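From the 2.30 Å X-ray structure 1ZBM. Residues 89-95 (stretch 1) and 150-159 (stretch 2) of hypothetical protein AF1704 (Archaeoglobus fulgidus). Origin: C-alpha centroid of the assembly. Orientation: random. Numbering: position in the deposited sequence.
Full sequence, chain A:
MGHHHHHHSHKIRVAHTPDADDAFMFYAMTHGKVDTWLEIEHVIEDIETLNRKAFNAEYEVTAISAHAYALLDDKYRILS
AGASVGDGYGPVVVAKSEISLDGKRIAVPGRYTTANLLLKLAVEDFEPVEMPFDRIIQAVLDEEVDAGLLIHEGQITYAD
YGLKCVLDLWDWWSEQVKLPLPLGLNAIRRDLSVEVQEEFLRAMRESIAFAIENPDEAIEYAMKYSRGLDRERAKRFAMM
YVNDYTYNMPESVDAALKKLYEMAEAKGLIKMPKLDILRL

Stretch 1 89-95: YGPVVVA
Stretch 2 150-159: LIHEGQITYA

One antiparallel bridge fixes the register: Val-92 faces Leu-150, their CA atoms 5.7 Å apart, as a hydrogen-bonded pair. Leu-150 N donates to Val-92 O at 3.0 Å, nearly straight at 174°; the return bond, Val-92 N to Leu-150 O, is weak at 3.4 Å. That same carbonyl also receives a CA-H...O contact, Pro-91 CA to Leu-150 O at 3.4 Å; proline itself has no N-H.

Residues 92-95 are extended (Val-92 phi/psi -147/166, Val-94 -119/157). After Leu-150 (-112/115), stretch 2 leaves the pairing at Ile-151 (-105/-11) and turns into a 3-10 segment, 153-155. Gln-155 (p, t, chi3 -76°) braces this turn: Gln-155 NE2 donates to His-152 O at 3.2 Å and weakly to Ile-151 O at 3.2 Å. Gln-155 OE1 lies 3.2 Å from Gly-90 O; both are acceptors, so no hydrogen bond forms.

The contact buries 381 Å², both sides summed, and side-chain packing completes it. Val-92 (m) and Leu-150 (m, t) share a sheet face. Val-92 CG2 sits 4.1 Å from Gln-155 CA and 4.4 Å from Tyr-158 CD2. Val-94 (p) splits its branches: Val-94 CG1 meets Leu-150 CD1 at 3.8 Å, Val-94 CG2 meets Tyr-158 CB at 4.2 Å. The branched valines thus put methyl groups against Leu-150 and Tyr-158 (p, chi2 73°), with Val-92 CG2 and Val-94 CG2 oblique to the tyrosine ring.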

ATOM      1  N   TYR A  89      -1.536  -4.935 -12.670  1.00 15.55           N
ATOM      2  CA  TYR A  89      -1.370  -5.855 -11.546  1.00 17.02           C
ATOM      3  C   TYR A  89      -1.831  -5.189 -10.255  1.00 17.35           C
ATOM      4  O   TYR A  89      -1.992  -3.970 -10.203  1.00 15.90           O
ATOM      5  CB  TYR A  89       0.096  -6.229 -11.391  1.00 16.58           C
ATOM      6  CG  TYR A  89       1.020  -5.027 -11.384  1.00 17.78           C
ATOM      7  CD1 TYR A  89       1.032  -4.116 -10.318  1.00 16.77           C
ATOM      8  CD2 TYR A  89       1.903  -4.812 -12.444  1.00 16.12           C
ATOM      9  CE1 TYR A  89       1.913  -3.029 -10.315  1.00 16.40           C
ATOM     10  CE2 TYR A  89       2.776  -3.736 -12.451  1.00 15.63           C
ATOM     11  CZ  TYR A  89       2.782  -2.854 -11.392  1.00 15.84           C
ATOM     12  OH  TYR A  89       3.671  -1.812 -11.410  1.00 12.66           O
ATOM     13  N   GLY A  90      -2.007  -5.999  -9.212  1.00 17.46           N
ATOM     14  CA  GLY A  90      -2.440  -5.496  -7.918  1.00 17.72           C
ATOM     15  C   GLY A  90      -2.873  -6.614  -6.976  1.00 18.33           C
ATOM     16  O   GLY A  90      -2.488  -7.766  -7.186  1.00 17.19           O
ATOM     17  N   PRO A  91      -3.662  -6.315  -5.925  1.00 15.96           N
ATOM     18  CA  PRO A  91      -4.101  -7.363  -4.996  1.00 17.39           C
ATOM     19  C   PRO A  91      -4.979  -8.419  -5.646  1.00 16.86           C
ATOM     20  O   PRO A  91      -5.588  -8.187  -6.690  1.00 16.44           O
ATOM     21  CB  PRO A  91      -4.838  -6.581  -3.910  1.00 15.87           C
ATOM     22  CG  PRO A  91      -5.343  -5.372  -4.646  1.00 15.95           C
ATOM     23  CD  PRO A  91      -4.142  -4.997  -5.480  1.00 16.73           C
ATOM     24  N   VAL A  92      -5.042  -9.587  -5.032  1.00 18.32           N
ATOM     25  CA  VAL A  92      -5.859 -10.651  -5.579  1.00 18.43           C
ATOM     26  C   VAL A  92      -6.433 -11.499  -4.466  1.00 18.47           C
ATOM     27  O   VAL A  92      -6.018 -11.400  -3.316  1.00 19.37           O
ATOM     28  CB  VAL A  92      -5.027 -11.556  -6.506  1.00 20.31           C
ATOM     29  CG1 VAL A  92      -4.554 -10.777  -7.734  1.00 19.42           C
ATOM     30  CG2 VAL A  92      -3.831 -12.107  -5.741  1.00 20.31           C
ATOM     31  N   VAL A  93      -7.411 -12.319  -4.815  1.00 19.18           N
ATOM     32  CA  VAL A  93      -8.007 -13.224  -3.860  1.00 17.48           C
ATOM     33  C   VAL A  93      -7.596 -14.597  -4.393  1.00 19.68           C
ATOM     34  O   VAL A  93      -7.737 -14.876  -5.583  1.00 19.47           O
ATOM     35  CB  VAL A  93      -9.538 -13.059  -3.824  1.00 16.34           C
ATOM     36  CG1 VAL A  93     -10.164 -14.136  -2.955  1.00 14.82           C
ATOM     37  CG2 VAL A  93      -9.885 -11.678  -3.276  1.00 13.17           C
ATOM     38  N   VAL A  94      -7.043 -15.430  -3.522  1.00 20.99           N
ATOM     39  CA  VAL A  94      -6.583 -16.749  -3.922  1.00 22.23           C
ATOM     40  C   VAL A  94      -7.316 -17.853  -3.170  1.00 22.37           C
ATOM     41  O   VAL A  94      -7.840 -17.623  -2.075  1.00 22.07           O
ATOM     42  CB  VAL A  94      -5.077 -16.911  -3.645  1.00 22.99           C
ATOM     43  CG1 VAL A  94      -4.831 -16.964  -2.137  1.00 22.95           C
ATOM     44  CG2 VAL A  94      -4.569 -18.166  -4.302  1.00 27.26           C
ATOM     45  N   ALA A  95      -7.331 -19.053  -3.753  1.00 21.49           N
ATOM     46  CA  ALA A  95      -8.000 -20.207  -3.144  1.00 20.93           C
ATOM     47  C   ALA A  95      -7.353 -21.523  -3.581  1.00 20.98           C
ATOM     48  O   ALA A  95      -6.588 -21.549  -4.537  1.00 19.79           O
ATOM     49  CB  ALA A  95      -9.482 -20.206  -3.508  1.00 18.69           C
ATOM     50  N   LEU A 150      -4.711 -11.028  -0.687  1.00 13.20           N
ATOM     51  CA  LEU A 150      -3.282 -10.766  -0.552  1.00 12.94           C
ATOM     52  C   LEU A 150      -2.926  -9.387  -1.073  1.00 13.13           C
ATOM     53  O   LEU A 150      -3.043  -9.127  -2.271  1.00 13.96           O
ATOM     54  CB  LEU A 150      -2.496 -11.799  -1.358  1.00  9.36           C
ATOM     55  CG  LEU A 150      -2.907 -13.244  -1.139  1.00 10.41           C
ATOM     56  CD1 LEU A 150      -2.236 -14.154  -2.150  1.00  5.31           C
ATOM     57  CD2 LEU A 150      -2.540 -13.643   0.291  1.00  7.10           C
ATOM     58  N   ILE A 151      -2.466  -8.514  -0.184  1.00 13.08           N
ATOM     59  CA  ILE A 151      -2.097  -7.167  -0.590  1.00 15.44           C
ATOM     60  C   ILE A 151      -0.593  -6.946  -0.670  1.00 15.61           C
ATOM     61  O   ILE A 151      -0.134  -5.926  -1.193  1.00 16.93           O
ATOM     62  CB  ILE A 151      -2.702  -6.111   0.368  1.00 15.04           C
ATOM     63  CG1 ILE A 151      -1.976  -6.141   1.717  1.00 15.51           C
ATOM     64  CG2 ILE A 151      -4.174  -6.407   0.583  1.00 15.97           C
ATOM     65  CD1 ILE A 151      -2.466  -5.091   2.694  1.00 15.39           C
ATOM     66  N   HIS A 152       0.180  -7.895  -0.156  1.00 14.48           N
ATOM     67  CA  HIS A 152       1.635  -7.761  -0.186  1.00 14.71           C
ATOM     68  C   HIS A 152       2.261  -8.687  -1.226  1.00 14.60           C
ATOM     69  O   HIS A 152       1.651  -8.949  -2.258  1.00 12.16           O
ATOM     70  CB  HIS A 152       2.217  -8.018   1.203  1.00 15.07           C
ATOM     71  CG  HIS A 152       1.765  -7.024   2.229  1.00 15.25           C
ATOM     72  ND1 HIS A 152       2.105  -5.688   2.173  1.00 14.95           N
ATOM     73  CD2 HIS A 152       0.960  -7.161   3.310  1.00 13.52           C
ATOM     74  CE1 HIS A 152       1.527  -5.047   3.175  1.00 16.96           C
ATOM     75  NE2 HIS A 152       0.826  -5.918   3.879  1.00 15.04           N
ATOM     76  N   GLU A 153       3.463  -9.189  -0.960  1.00 14.87           N
ATOM     77  CA  GLU A 153       4.147 -10.021  -1.938  1.00 16.45           C
ATOM     78  C   GLU A 153       3.455 -11.338  -2.277  1.00 17.09           C
ATOM     79  O   GLU A 153       3.923 -12.094  -3.134  1.00 18.49           O
ATOM     80  CB  GLU A 153       5.609 -10.287  -1.523  1.00 18.41           C
ATOM     81  CG  GLU A 153       5.795 -11.209  -0.323  1.00 16.72           C
ATOM     82  CD  GLU A 153       5.562 -10.520   1.004  1.00 17.35           C
ATOM     83  OE1 GLU A 153       5.671 -11.209   2.045  1.00 16.99           O
ATOM     84  OE2 GLU A 153       5.283  -9.298   1.014  1.00 15.51           O
ATOM     85  N   GLY A 154       2.335 -11.614  -1.617  1.00 18.48           N
ATOM     86  CA  GLY A 154       1.609 -12.840  -1.897  1.00 16.63           C
ATOM     87  C   GLY A 154       1.093 -12.825  -3.326  1.00 16.69           C
ATOM     88  O   GLY A 154       1.070 -13.858  -3.994  1.00 14.70           O
ATOM     89  N   GLN A 155       0.689 -11.641  -3.790  1.00 16.90           N
ATOM     90  CA  GLN A 155       0.162 -11.462  -5.141  1.00 17.37           C
ATOM     91  C   GLN A 155       1.071 -11.995  -6.252  1.00 17.50           C
ATOM     92  O   GLN A 155       0.605 -12.232  -7.365  1.00 20.30           O
ATOM     93  CB  GLN A 155      -0.172  -9.978  -5.395  1.00 16.53           C
ATOM     94  CG  GLN A 155       0.964  -8.996  -5.102  1.00 17.09           C
ATOM     95  CD  GLN A 155       0.596  -7.526  -5.353  1.00 17.26           C
ATOM     96  OE1 GLN A 155       0.536  -7.070  -6.495  1.00 17.24           O
ATOM     97  NE2 GLN A 155       0.349  -6.787  -4.274  1.00 16.13           N
ATOM     98  N   ILE A 156       2.358 -12.182  -5.969  1.00 18.61           N
ATOM     99  CA  ILE A 156       3.271 -12.715  -6.982  1.00 20.02           C
ATOM    100  C   ILE A 156       3.978 -13.982  -6.525  1.00 20.37           C
ATOM    101  O   ILE A 156       4.952 -14.401  -7.151  1.00 22.29           O
ATOM    102  CB  ILE A 156       4.385 -11.712  -7.375  1.00 21.10           C
ATOM    103  CG1 ILE A 156       5.334 -11.509  -6.186  1.00 20.08           C
ATOM    104  CG2 ILE A 156       3.761 -10.395  -7.863  1.00 20.02           C
ATOM    105  CD1 ILE A 156       6.530 -10.636  -6.498  1.00 21.44           C
ATOM    106  N   THR A 157       3.501 -14.578  -5.436  1.00 19.96           N
ATOM    107  CA  THR A 157       4.108 -15.791  -4.905  1.00 20.70           C
ATOM    108  C   THR A 157       3.117 -16.905  -4.577  1.00 21.43           C
ATOM    109  O   THR A 157       3.521 -18.042  -4.324  1.00 19.85           O
ATOM    110  CB  THR A 157       4.897 -15.502  -3.620  1.00 22.91           C
ATOM    111  OG1 THR A 157       5.667 -16.659  -3.266  1.00 30.46           O
ATOM    112  CG2 THR A 157       3.958 -15.177  -2.470  1.00 18.98           C
ATOM    113  N   TYR A 158       1.825 -16.588  -4.592  1.00 20.40           N
ATOM    114  CA  TYR A 158       0.798 -17.568  -4.261  1.00 20.96           C
ATOM    115  C   TYR A 158       0.930 -18.896  -5.006  1.00 21.86           C
ATOM    116  O   TYR A 158       0.605 -19.955  -4.460  1.00 22.08           O
ATOM    117  CB  TYR A 158      -0.601 -16.951  -4.472  1.00 20.19           C
ATOM    118  CG  TYR A 158      -0.957 -16.652  -5.914  1.00 20.26           C
ATOM    119  CD1 TYR A 158      -1.265 -17.675  -6.798  1.00 20.62           C
ATOM    120  CD2 TYR A 158      -0.970 -15.346  -6.399  1.00 21.97           C
ATOM    121  CE1 TYR A 158      -1.576 -17.415  -8.127  1.00 20.89           C
ATOM    122  CE2 TYR A 158      -1.280 -15.071  -7.739  1.00 22.02           C
ATOM    123  CZ  TYR A 158      -1.580 -16.118  -8.593  1.00 20.96           C
ATOM    124  OH  TYR A 158      -1.862 -15.883  -9.920  1.00 23.51           O
ATOM    125  N   ALA A 159       1.418 -18.850  -6.241  1.00 23.38           N
ATOM    126  CA  ALA A 159       1.584 -20.071  -7.036  1.00 24.87           C
ATOM    127  C   ALA A 159       2.550 -21.085  -6.407  1.00 24.87           C
ATOM    128  O   ALA A 159       2.436 -22.286  -6.654  1.00 23.57           O
ATOM    129  CB  ALA A 159       2.053 -19.713  -8.455  1.00 25.82           C
TER